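PDB 2OA5: hypothetical protein BQLF2 from Murid herpesvirus 4, which is an abundant tegument protein of the BLRF2 family, probably with a structural role in the virion. Local coordinates for residues V63-I68 with V96-E102. Sequence-based numbering, arbitrary orientation.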
ATOM      1  N   VAL B  63      -9.866  13.445   6.846  1.00 41.34           N
ATOM      2  CA  VAL B  63     -10.337  13.047   8.171  1.00 41.54           C
ATOM      3  C   VAL B  63      -9.314  12.098   8.786  1.00 40.68           C
ATOM      4  O   VAL B  63      -8.938  12.232   9.951  1.00 40.75           O
ATOM      5  CB  VAL B  63     -11.711  12.332   8.089  1.00 43.23           C
ATOM      6  CG1 VAL B  63     -11.985  11.571   9.382  1.00 43.54           C
ATOM      7  CG2 VAL B  63     -12.807  13.347   7.856  1.00 43.43           C
ATOM      8  N   ALA B  64      -8.871  11.126   7.995  1.00 33.90           N
ATOM      9  CA  ALA B  64      -7.881  10.168   8.471  1.00 33.19           C
ATOM     10  C   ALA B  64      -6.604  10.919   8.868  1.00 32.41           C
ATOM     11  O   ALA B  64      -5.964  10.611   9.869  1.00 28.94           O
ATOM     12  CB  ALA B  64      -7.570   9.152   7.378  1.00 26.61           C
HETATM   13  N   MSE B  65      -6.251  11.924   8.080  1.00 38.31           N
HETATM   14  CA  MSE B  65      -5.047  12.693   8.342  1.00 43.17           C
HETATM   15  C   MSE B  65      -5.102  13.420   9.694  1.00 43.06           C
HETATM   16  O   MSE B  65      -4.104  13.466  10.426  1.00 39.43           O
HETATM   17  CB  MSE B  65      -4.814  13.668   7.182  1.00 51.58           C
HETATM   18  CG  MSE B  65      -3.501  13.425   6.449  1.00 61.65           C
HETATM   19 SE   MSE B  65      -2.013  13.737   7.616  1.00 61.83          SE
HETATM   20  CE  MSE B  65      -0.690  14.071   6.296  1.00 66.02           C
ATOM     21  N   ARG B  66      -6.275  13.962  10.021  1.00 43.47           N
ATOM     22  CA  ARG B  66      -6.504  14.666  11.283  1.00 45.39           C
ATOM     23  C   ARG B  66      -6.265  13.697  12.440  1.00 43.30           C
ATOM     24  O   ARG B  66      -5.483  13.963  13.351  1.00 41.75           O
ATOM     25  CB  ARG B  66      -7.950  15.180  11.330  1.00 55.21           C
ATOM     26  CG  ARG B  66      -8.509  15.456  12.731  1.00 61.77           C
ATOM     27  CD  ARG B  66     -10.016  15.191  12.770  1.00 66.99           C
ATOM     28  NE  ARG B  66     -10.726  15.937  11.732  1.00 69.97           N
ATOM     29  CZ  ARG B  66     -12.010  15.773  11.430  1.00 71.08           C
ATOM     30  NH1 ARG B  66     -12.745  14.885  12.086  1.00 72.36           N
ATOM     31  NH2 ARG B  66     -12.564  16.499  10.466  1.00 71.64           N
ATOM     32  N   LYS B  67      -6.952  12.561  12.370  1.00 43.03           N
ATOM     33  CA  LYS B  67      -6.877  11.521  13.386  1.00 41.30           C
ATOM     34  C   LYS B  67      -5.484  10.923  13.554  1.00 38.59           C
ATOM     35  O   LYS B  67      -5.041  10.657  14.670  1.00 38.65           O
ATOM     36  CB  LYS B  67      -7.881  10.406  13.054  1.00 44.63           C
ATOM     37  CG  LYS B  67      -9.323  10.879  12.927  1.00 44.26           C
ATOM     38  CD  LYS B  67     -10.293   9.702  12.868  1.00 47.16           C
ATOM     39  CE  LYS B  67     -11.736  10.180  12.948  1.00 48.82           C
ATOM     40  NZ  LYS B  67     -12.560   9.300  13.826  1.00 48.60           N
ATOM     41  N   ILE B  68      -4.798  10.697  12.438  1.00 31.35           N
ATOM     42  CA  ILE B  68      -3.458  10.130  12.474  1.00 30.33           C
ATOM     43  C   ILE B  68      -2.482  11.039  13.224  1.00 30.67           C
ATOM     44  O   ILE B  68      -1.717  10.584  14.070  1.00 37.52           O
ATOM     45  CB  ILE B  68      -2.943   9.876  11.039  1.00 28.06           C
ATOM     46  CG1 ILE B  68      -3.586   8.596  10.495  1.00 27.75           C
ATOM     47  CG2 ILE B  68      -1.426   9.781  11.027  1.00 27.43           C
ATOM     48  CD1 ILE B  68      -3.615   8.506   8.985  1.00 28.16           C
ATOM     49  N   VAL B  96      -7.265   3.637  11.983  1.00 49.90           N
ATOM     50  CA  VAL B  96      -8.120   4.803  11.843  1.00 51.00           C
ATOM     51  C   VAL B  96      -9.441   4.491  11.156  1.00 50.94           C
ATOM     52  O   VAL B  96      -9.492   3.779  10.151  1.00 48.95           O
ATOM     53  CB  VAL B  96      -7.363   5.900  11.052  1.00 55.34           C
ATOM     54  CG1 VAL B  96      -8.326   6.908  10.466  1.00 56.98           C
ATOM     55  CG2 VAL B  96      -6.377   6.597  11.972  1.00 58.48           C
ATOM     56  N   ASP B  97     -10.521   5.028  11.724  1.00 52.35           N
ATOM     57  CA  ASP B  97     -11.853   4.852  11.179  1.00 52.52           C
ATOM     58  C   ASP B  97     -12.273   6.193  10.604  1.00 49.47           C
ATOM     59  O   ASP B  97     -11.969   7.239  11.177  1.00 51.58           O
ATOM     60  CB  ASP B  97     -12.830   4.427  12.274  1.00 60.82           C
ATOM     61  CG  ASP B  97     -12.543   3.042  12.812  1.00 64.63           C
ATOM     62  OD1 ASP B  97     -12.499   2.082  12.009  1.00 67.51           O
ATOM     63  OD2 ASP B  97     -12.368   2.909  14.041  1.00 66.93           O
ATOM     64  N   VAL B  98     -12.966   6.172   9.474  1.00 40.06           N
ATOM     65  CA  VAL B  98     -13.397   7.409   8.850  1.00 38.96           C
ATOM     66  C   VAL B  98     -14.713   7.247   8.110  1.00 38.55           C
ATOM     67  O   VAL B  98     -14.974   6.212   7.496  1.00 38.04           O
ATOM     68  CB  VAL B  98     -12.319   7.937   7.874  1.00 45.97           C
ATOM     69  CG1 VAL B  98     -11.081   8.362   8.652  1.00 45.60           C
ATOM     70  CG2 VAL B  98     -11.953   6.860   6.863  1.00 43.10           C
ATOM     71  N   SER B  99     -15.541   8.281   8.190  1.00 38.08           N
ATOM     72  CA  SER B  99     -16.842   8.305   7.545  1.00 41.19           C
ATOM     73  C   SER B  99     -17.040   9.705   7.000  1.00 42.80           C
ATOM     74  O   SER B  99     -16.559  10.672   7.588  1.00 42.07           O
ATOM     75  CB  SER B  99     -17.941   7.997   8.565  1.00 51.14           C
ATOM     76  OG  SER B  99     -17.701   6.768   9.226  1.00 54.45           O
HETATM   77  N   MSE B 100     -17.743   9.805   5.872  1.00 50.64           N
HETATM   78  CA  MSE B 100     -18.020  11.092   5.240  1.00 55.44           C
HETATM   79  C   MSE B 100     -18.675  12.050   6.245  1.00 56.94           C
HETATM   80  O   MSE B 100     -18.538  13.269   6.123  1.00 56.54           O
HETATM   81  CB  MSE B 100     -18.966  10.910   4.040  1.00 65.64           C
HETATM   82  CG  MSE B 100     -18.447  10.082   2.863  1.00 70.80           C
HETATM   83 SE   MSE B 100     -17.264  11.069   1.730  1.00 80.25          SE
HETATM   84  CE  MSE B 100     -18.395  11.488   0.248  1.00 77.51           C
ATOM     85  N   GLU B 101     -19.384  11.495   7.229  1.00 60.23           N
ATOM     86  CA  GLU B 101     -20.067  12.302   8.246  1.00 61.37           C
ATOM     87  C   GLU B 101     -19.116  13.197   9.014  1.00 62.17           C
ATOM     88  O   GLU B 101     -19.440  14.334   9.337  1.00 63.19           O
ATOM     89  CB  GLU B 101     -20.794  11.412   9.254  1.00 57.80           C
ATOM     90  CG  GLU B 101     -22.229  11.108   8.929  1.00 57.76           C
ATOM     91  CD  GLU B 101     -22.906  10.344  10.048  1.00 58.33           C
ATOM     92  OE1 GLU B 101     -23.053  10.899  11.157  1.00 56.70           O
ATOM     93  OE2 GLU B 101     -23.286   9.184   9.816  1.00 61.44           O
ATOM     94  N   GLU B 102     -17.941  12.658   9.328  1.00 62.82           N
ATOM     95  CA  GLU B 102     -16.919  13.408  10.056  1.00 62.03           C
ATOM     96  C   GLU B 102     -16.349  14.524   9.190  1.00 62.34           C
ATOM     97  O   GLU B 102     -15.193  14.924   9.463  1.00 56.89           O
ATOM     98  CB  GLU B 102     -15.805  12.464  10.488  1.00 57.70           C
ATOM     99  CG  GLU B 102     -16.291  11.287  11.291  1.00 56.54           C
ATOM    100  CD  GLU B 102     -15.223  10.259  11.576  1.00 56.55           C
ATOM    101  OE1 GLU B 102     -14.615   9.732  10.620  1.00 58.07           O
ATOM    102  OE2 GLU B 102     -15.005   9.965  12.769  1.00 55.58           O
TER
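Lys67, on helix 46-76, runs past the strand's Asp97 carbonyl to the carboxylate of Glu102. CB points toward the strand; the chain then runs extended, bending at the last torsion (chi4 -139°). CD lies 3.4 Å from Asp97 O, with Val96 CG1 next, CE lies 3.3 Å from Glu102 OE2, with Asp97 O almost as near, and NZ ends 2.7 Å from Glu102 OE2 in a salt bridge, on the syn side but 28° out of the carboxylate plane. NZ also has a weak hydrogen bond to Asp97 O. The other oxygen, Glu102 OE1, accepts a hydrogen bond from the backbone Ser99 N at 3.0 Å, from above that plane. Arg66 NH2 donates to Glu102 O at 3.2 Å, nearly in line with the carbonyl (C=O...N 167°). Beneath these polar groups lies an apolar layer: Val63 CG1 presses on Val98 CG1 at 3.4 Å, tighter than usual, Ala64 CB touches Val96 and Val98, and Ile68 and Val96 cross at about a right angle, CG1 meeting CG2 at 3.7 Å. The strand pairs antiparallel with one from the second subunit, and Ile68 packs on Ala64 of that subunit. Gripped at both carboxylate oxygens, Glu102 has its carboxylate rotation fixed and is probably kept ionised by the lysine.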